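Local coordinates for protein acetyl xylan esterase (PDB 6XYC) that acts as a bifunctional carbohydrate esterase of the alpha/beta-hydrolase clan, removing acetyl and feruloyl groups from complex natural xylans, at residues Lys1-Glu5 and Asp6-Thr10; Ile63-Pro66 and Leu67-Gly71; Asn243-Asn247 and Ala248-Ala252. All coordinates share one frame; numbering follows the deposited sequence.

All three contacts are local, each formed within one continuous run of chain, but they differ in depth and chemistry. Contact 1 is a surface turn leading into strand 8-16, held by a shared carbonyl oxygen and a tyrosine ring. Contact 2, partly buried, ends helix 56-69 with backbone bonds, and its leucines pack on the central sheet and, through Leu68, on the turn of contact 1, where Thr7 OG1 lies 3.5 Å from Leu68 CD1. Contact 3, also partly buried, lies on the opposite side of the chain's centre from contact 1, their nearest atoms about 27 Å apart. Like contact 2 it ends in a Schellman motif, but it adds a water bridge to a carboxylate.

Contact 1: Lys1-Glu5 and Asp6-Thr10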
loop_
_atom_site.group_PDB
_atom_site.type_symbol
_atom_site.label_atom_id
_atom_site.label_comp_id
_atom_site.label_asym_id
_atom_site.label_seq_id
_atom_site.Cartn_x
_atom_site.Cartn_y
_atom_site.Cartn_z
ATOM N N LYS A 1 3.407 -21.314 3.081
ATOM C CA LYS A 1 3.688 -20.170 2.221
ATOM C C LYS A 1 2.406 -19.661 1.572
ATOM O O LYS A 1 1.749 -20.387 0.825
ATOM C CB LYS A 1 4.713 -20.547 1.148
ATOM C CG LYS A 1 5.135 -19.392 0.251
ATOM C CD LYS A 1 6.572 -19.562 -0.231
ATOM C CE LYS A 1 6.765 -18.941 -1.606
ATOM N NZ LYS A 1 6.469 -19.899 -2.704
ATOM N N GLY A 2 2.055 -18.412 1.863
ATOM C CA GLY A 2 0.866 -17.801 1.312
ATOM C C GLY A 2 -0.351 -18.019 2.188
ATOM O O GLY A 2 -0.239 -18.405 3.356
ATOM N N PRO A 3 -1.541 -17.782 1.641
ATOM C CA PRO A 3 -2.765 -18.015 2.411
ATOM C C PRO A 3 -3.104 -19.497 2.471
ATOM O O PRO A 3 -2.666 -20.301 1.646
ATOM C CB PRO A 3 -3.830 -17.233 1.636
ATOM C CG PRO A 3 -3.340 -17.266 0.195
ATOM C CD PRO A 3 -1.821 -17.407 0.241
ATOM N N ALA A 4 -3.892 -19.851 3.483
ATOM C CA ALA A 4 -4.284 -21.241 3.674
ATOM C C ALA A 4 -4.952 -21.779 2.415
ATOM O O ALA A 4 -5.747 -21.091 1.769
ATOM C CB ALA A 4 -5.222 -21.367 4.874
ATOM N N GLU A 5 -4.622 -23.026 2.072
ATOM C CA GLU A 5 -5.061 -23.602 0.807
ATOM C C GLU A 5 -6.575 -23.568 0.654
ATOM O O GLU A 5 -7.080 -23.405 -0.463
ATOM C CB GLU A 5 -4.557 -25.042 0.694
ATOM C CG GLU A 5 -4.686 -25.667 -0.681
ATOM C CD GLU A 5 -5.977 -26.434 -0.854
ATOM O OE1 GLU A 5 -6.650 -26.723 0.155
ATOM O OE2 GLU A 5 -6.321 -26.751 -2.011
ATOM N N ASP A 6 -7.317 -23.724 1.751
ATOM C CA ASP A 6 -8.772 -23.785 1.679
ATOM C C ASP A 6 -9.428 -22.412 1.623
ATOM O O ASP A 6 -10.663 -22.334 1.640
ATOM C CB ASP A 6 -9.330 -24.578 2.867
ATOM C CG ASP A 6 -9.078 -23.901 4.198
ATOM O OD1 ASP A 6 -9.723 -24.298 5.190
ATOM O OD2 ASP A 6 -8.233 -22.981 4.256
ATOM N N THR A 7 -8.652 -21.331 1.543
ATOM C CA THR A 7 -9.241 -20.001 1.430
ATOM C C THR A 7 -9.492 -19.582 -0.011
ATOM O O THR A 7 -10.243 -18.625 -0.237
ATOM C CB THR A 7 -8.341 -18.948 2.093
ATOM O OG1 THR A 7 -7.058 -18.932 1.448
ATOM C CG2 THR A 7 -8.164 -19.246 3.570
ATOM N N TYR A 8 -8.906 -20.272 -0.989
ATOM C CA TYR A 8 -9.007 -19.860 -2.381
ATOM C C TYR A 8 -9.330 -21.046 -3.282
ATOM O O TYR A 8 -8.958 -22.189 -3.003
ATOM C CB TYR A 8 -7.707 -19.172 -2.866
ATOM C CG TYR A 8 -6.438 -20.008 -2.754
ATOM C CD1 TYR A 8 -5.985 -20.770 -3.825
ATOM C CD2 TYR A 8 -5.686 -20.020 -1.585
ATOM C CE1 TYR A 8 -4.831 -21.534 -3.727
ATOM C CE2 TYR A 8 -4.530 -20.779 -1.480
ATOM C CZ TYR A 8 -4.105 -21.530 -2.554
ATOM O OH TYR A 8 -2.959 -22.284 -2.458
ATOM N N SER A 9 -10.028 -20.746 -4.378
ATOM C CA SER A 9 -10.355 -21.728 -5.401
ATOM C C SER A 9 -9.357 -21.743 -6.548
ATOM O O SER A 9 -9.245 -22.760 -7.245
ATOM C CB SER A 9 -11.752 -21.450 -5.969
ATOM O OG SER A 9 -11.784 -20.182 -6.602
ATOM N N THR A 10 -8.627 -20.648 -6.744
ATOM C CA THR A 10 -7.746 -20.468 -7.885
ATOM C C THR A 10 -6.570 -19.622 -7.428
ATOM O O THR A 10 -6.747 -18.667 -6.665
ATOM C CB THR A 10 -8.471 -19.788 -9.048
ATOM O OG1 THR A 10 -9.700 -20.469 -9.315
ATOM C CG2 THR A 10 -7.617 -19.802 -10.295
#
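Thr7 holds OG1 between its backbone N and carbonyl carbon (chi1 60°), which turns the hydroxyl back onto Ala4 O, and Tyr8 takes the same setting (chi1 58°) to fold its ring over the chain from Pro3 to Glu5. Ala4 O is gripped twice by one residue. Thr7 OG1 donates to Ala4 O at 2.5 Å, within the carbonyl plane, while Thr7 N reaches Ala4 O at 2.9 Å from above that plane, with an N-H...O angle of 163°. The two donors therefore approach the oxygen from different directions. Beside these bonds the methyl of Thr7 packs on the alanine, CG2 lying 3.9 Å from Ala4 CB.

The Tyr8 ring is framed by backbone carbonyls and a proline. Glu5 O sits over one face, 3.7 Å above the ring plane and displaced toward the rim, whereas Pro3 O meets the edge, 3.7 Å from Tyr8 CE2. The pyrrolidine of Pro3 crosses the tyrosine side chain at about a right angle, with Pro3 CG 4.0 Å from Tyr8 CD2. Farther along the ring, Glu5 CG comes within 4.2 Å of Tyr8 OH. Tyr30 of the neighbouring strand adds an edge-to-face ring contact. An alanine at Tyr8 would remove this ring, and the loss would probably leave Pro3 CG and the Glu5 carbonyl without their cover and Tyr30 without its aromatic partner.

Thr7 also packs on Ala65 and Leu68 of helix 56-69, and its backbone bonds to Lys33. The bond from Thr7 N to Ala4 O closes a type I beta turn, with Glu5 and Asp6 at its corners, that delivers the N-terminal segment into strand 8-16, which pairs antiparallel with strand 26-32 in the alpha/beta-hydrolase sheet.

Contact 2: Ile63-Pro66 and Leu67-Gly71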
loop_
_atom_site.group_PDB
_atom_site.type_symbol
_atom_site.label_atom_id
_atom_site.label_comp_id
_atom_site.label_asym_id
_atom_site.label_seq_id
_atom_site.Cartn_x
_atom_site.Cartn_y
_atom_site.Cartn_z
ATOM N N ILE A 63 -2.679 -11.255 5.834
ATOM C CA ILE A 63 -4.000 -10.635 5.739
ATOM C C ILE A 63 -4.785 -11.107 4.522
ATOM O O ILE A 63 -5.813 -10.518 4.173
ATOM C CB ILE A 63 -3.876 -9.098 5.722
ATOM C CG1 ILE A 63 -3.343 -8.613 4.364
ATOM C CG2 ILE A 63 -2.956 -8.609 6.833
ATOM C CD1 ILE A 63 -2.957 -7.150 4.311
ATOM N N GLY A 64 -4.319 -12.165 3.866
ATOM C CA GLY A 64 -4.992 -12.617 2.661
ATOM C C GLY A 64 -6.279 -13.358 2.955
ATOM O O GLY A 64 -7.297 -13.142 2.291
ATOM N N ALA A 65 -6.259 -14.235 3.955
ATOM C CA ALA A 65 -7.423 -15.071 4.226
ATOM C C ALA A 65 -8.676 -14.255 4.520
ATOM O O ALA A 65 -9.714 -14.520 3.892
ATOM C CB ALA A 65 -7.118 -16.036 5.376
ATOM N N PRO A 66 -8.670 -13.279 5.438
ATOM C CA PRO A 66 -9.919 -12.528 5.683
ATOM C C PRO A 66 -10.479 -11.882 4.428
ATOM O O PRO A 66 -11.700 -11.887 4.223
ATOM C CB PRO A 66 -9.511 -11.487 6.737
ATOM C CG PRO A 66 -7.995 -11.440 6.687
ATOM C CD PRO A 66 -7.557 -12.815 6.283
ATOM N N LEU A 67 -9.616 -11.333 3.574
ATOM C CA LEU A 67 -10.081 -10.723 2.333
ATOM C C LEU A 67 -10.741 -11.750 1.422
ATOM O O LEU A 67 -11.791 -11.479 0.828
ATOM C CB LEU A 67 -8.915 -10.046 1.618
ATOM C CG LEU A 67 -8.320 -8.848 2.362
ATOM C CD1 LEU A 67 -7.113 -8.281 1.611
ATOM C CD2 LEU A 67 -9.372 -7.782 2.572
ATOM N N LEU A 68 -10.143 -12.935 1.295
ATOM C CA LEU A 68 -10.744 -13.975 0.466
ATOM C C LEU A 68 -12.089 -14.418 1.027
ATOM O O LEU A 68 -13.062 -14.571 0.280
ATOM C CB LEU A 68 -9.783 -15.163 0.351
ATOM C CG LEU A 68 -8.531 -14.878 -0.484
ATOM C CD1 LEU A 68 -7.427 -15.875 -0.190
ATOM C CD2 LEU A 68 -8.879 -14.868 -1.975
ATOM N N LYS A 69 -12.164 -14.622 2.342
ATOM C CA LYS A 69 -13.422 -15.031 2.962
ATOM C C LYS A 69 -14.501 -13.970 2.788
ATOM O O LYS A 69 -15.692 -14.299 2.753
ATOM C CB LYS A 69 -13.201 -15.323 4.449
ATOM C CG LYS A 69 -12.420 -16.595 4.735
ATOM C CD LYS A 69 -11.187 -16.311 5.589
ATOM C CE LYS A 69 -11.412 -16.654 7.059
ATOM N NZ LYS A 69 -10.422 -15.982 7.939
ATOM N N ALA A 70 -14.110 -12.700 2.683
ATOM C CA ALA A 70 -15.052 -11.616 2.434
ATOM C C ALA A 70 -15.504 -11.550 0.983
ATOM O O ALA A 70 -16.413 -10.774 0.667
ATOM C CB ALA A 70 -14.426 -10.273 2.831
ATOM N N GLY A 71 -14.895 -12.337 0.100
ATOM C CA GLY A 71 -15.311 -12.408 -1.287
ATOM C C GLY A 71 -14.485 -11.606 -2.261
ATOM O O GLY A 71 -14.939 -11.385 -3.388
#
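The last turns of helix 56-69 end in a Schellman motif at Gly71; before it, Gly64 and Pro66 still bond to Leu68 and Ala70 in the regular helical way. Leu68 N donates to Gly64 O at 3.0 Å, nearly along the C=O axis and with an N-H...O angle of 163°. Two residues on, Ala70 N reaches Pro66 O, also at 3.0 Å but more bent, the donor tilted out of the carbonyl plane. Gly71 then adopts a positive phi, and its N bonds back to Leu68 O at 2.9 Å.

The helix is the connection of a beta-alpha-beta unit between the parallel strands 39-45 and 73-77, and its leucines face that sheet. Leu67 sets CG anti to its carbonyl carbon (chi1 -66°), and the branch lies against the preceding turn, where CG is 3.5 Å from Ile63 O and CD1 3.6 Å from Ile63 O. The leucine branch thus covers a buried carbonyl oxygen that has no hydrogen-bond partner in the model. Beyond the helix, Leu67 packs on Ile42, Ile44 and Val74 of the sheet and on Met275 of helix 269-284.

Leu68 turns to a neighbouring side of the helix: CG sits 3.5 Å from Gly64 O, while the side chain reaches Val74. Pro66 has no N-H to offer the turn before it, and the helix is kinked there; its ring meets Phe272 of helix 269-284. Ala70 CB lies 3.5 Å from Pro66 O, the same oxygen that accepts from Ala70 N.

Contact 3: Asn243-Asn247 and Ala248-Ala252; sequences NVYDN and AGAKA
The contact between Tyr245 and Ala250 is a helix C-cap of the Schellman type, where helix 236-248 stops and the chain turns back toward strand 252-257 of the parallel part of the sheet. Gly249 has positive phi, and two backbone bonds tie the turn to the last helical residues: Ala250 N to Tyr245 O at 3.0 Å, the six-to-one bond of the motif, and Gly249 N to Asp246 O at 3.3 Å. The latter is straight at hydrogen (160°), although its donor stands well above the carbonyl plane. Ala248 N still makes the ordinary helical bond to Val244 O.

Tyr245 fills the inside of this reversal. Its chi1 of -91°, turned away from the staggered value, lays the side chain beside the returning chain, where CB is 3.4 Å from Ala252 CB and CD2 is 3.5 Å from Ala250 CB. Both methyl groups approach the ring obliquely. Outside the turn the tyrosine packs on Val132 and on Ile222 of strand 222-227, which Ala252 also touches, so the buried ring fits between the helix end and the sheet.

On the solvent side Asn247 ND2 makes weak bonds back to Asn243 O and OD1. Asp246 OD2 forms a salt bridge with Lys242, whose NZ also bonds to Ala252 O. One water links the helix end to the returning chain: it donates to Asp246 OD2 at 2.7 Å and to Ala250 O at 2.6 Å, and accepts from Ala252 N at 3.0 Å.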
loop_
_atom_site.group_PDB
_atom_site.type_symbol
_atom_site.label_atom_id
_atom_site.label_comp_id
_atom_site.label_asym_id
_atom_site.label_seq_id
_atom_site.Cartn_x
_atom_site.Cartn_y
_atom_site.Cartn_z
ATOM N N ASN A 243 -5.716 13.657 10.852
ATOM C CA ASN A 243 -5.913 15.098 10.960
ATOM C C ASN A 243 -5.853 15.768 9.594
ATOM O O ASN A 243 -6.639 16.677 9.307
ATOM C CB ASN A 243 -4.864 15.699 11.900
ATOM C CG ASN A 243 -4.954 17.212 11.994
ATOM O OD1 ASN A 243 -4.423 17.936 11.156
ATOM N ND2 ASN A 243 -5.619 17.692 13.035
ATOM N N VAL A 244 -4.933 15.327 8.736
ATOM C CA VAL A 244 -4.798 15.917 7.408
ATOM C C VAL A 244 -6.008 15.578 6.541
ATOM O O VAL A 244 -6.526 16.441 5.819
ATOM C CB VAL A 244 -3.475 15.459 6.762
ATOM C CG1 VAL A 244 -3.470 15.791 5.282
ATOM C CG2 VAL A 244 -2.284 16.091 7.488
ATOM N N TYR A 245 -6.483 14.330 6.592
ATOM C CA TYR A 245 -7.695 13.992 5.852
ATOM C C TYR A 245 -8.877 14.820 6.343
ATOM O O TYR A 245 -9.645 15.365 5.543
ATOM C CB TYR A 245 -7.995 12.498 5.975
ATOM C CG TYR A 245 -7.377 11.659 4.875
ATOM C CD1 TYR A 245 -6.030 11.342 4.904
ATOM C CD2 TYR A 245 -8.142 11.191 3.809
ATOM C CE1 TYR A 245 -5.452 10.577 3.915
ATOM C CE2 TYR A 245 -7.568 10.424 2.803
ATOM C CZ TYR A 245 -6.218 10.128 2.870
ATOM O OH TYR A 245 -5.626 9.369 1.890
ATOM N N ASP A 246 -9.032 14.928 7.665
ATOM C CA ASP A 246 -10.101 15.738 8.241
ATOM C C ASP A 246 -10.038 17.173 7.730
ATOM O O ASP A 246 -11.041 17.730 7.271
ATOM C CB ASP A 246 -10.010 15.707 9.768
ATOM C CG ASP A 246 -10.476 14.390 10.362
ATOM O OD1 ASP A 246 -10.371 14.226 11.596
ATOM O OD2 ASP A 246 -10.958 13.518 9.608
ATOM N N ASN A 247 -8.856 17.781 7.783
ATOM C CA ASN A 247 -8.725 19.191 7.437
ATOM C C ASN A 247 -8.780 19.427 5.934
ATOM O O ASN A 247 -9.074 20.549 5.507
ATOM C CB ASN A 247 -7.416 19.755 7.996
ATOM C CG ASN A 247 -7.540 20.189 9.444
ATOM O OD1 ASN A 247 -8.402 20.995 9.791
ATOM N ND2 ASN A 247 -6.674 19.658 10.296
ATOM N N ALA A 248 -8.507 18.405 5.122
ATOM C CA ALA A 248 -8.588 18.548 3.673
ATOM C C ALA A 248 -9.993 18.312 3.139
ATOM O O ALA A 248 -10.212 18.459 1.933
ATOM C CB ALA A 248 -7.614 17.583 2.988
ATOM N N GLY A 249 -10.945 17.968 4.000
ATOM C CA GLY A 249 -12.276 17.629 3.547
ATOM C C GLY A 249 -12.419 16.237 2.980
ATOM O O GLY A 249 -13.470 15.924 2.408
ATOM N N ALA A 250 -11.399 15.394 3.114
ATOM C CA ALA A 250 -11.460 14.019 2.646
ATOM C C ALA A 250 -12.018 13.131 3.755
ATOM O O ALA A 250 -12.267 13.582 4.877
ATOM C CB ALA A 250 -10.077 13.555 2.196
ATOM N N LYS A 251 -12.216 11.849 3.448
ATOM C CA LYS A 251 -12.859 10.921 4.371
ATOM C C LYS A 251 -11.847 9.889 4.847
ATOM O O LYS A 251 -11.330 9.098 4.047
ATOM C CB LYS A 251 -14.058 10.230 3.719
ATOM C CG LYS A 251 -14.912 9.421 4.701
ATOM C CD LYS A 251 -15.495 10.296 5.799
ATOM C CE LYS A 251 -16.140 9.461 6.898
ATOM N NZ LYS A 251 -15.277 9.305 8.097
ATOM N N ALA A 252 -11.572 9.906 6.148
ATOM C CA ALA A 252 -10.690 8.947 6.791
ATOM C C ALA A 252 -11.353 8.412 8.050
ATOM O O ALA A 252 -12.005 9.157 8.787
ATOM C CB ALA A 252 -9.345 9.586 7.143
HETATM O O HOH W 1 -12.175 12.640 7.308
#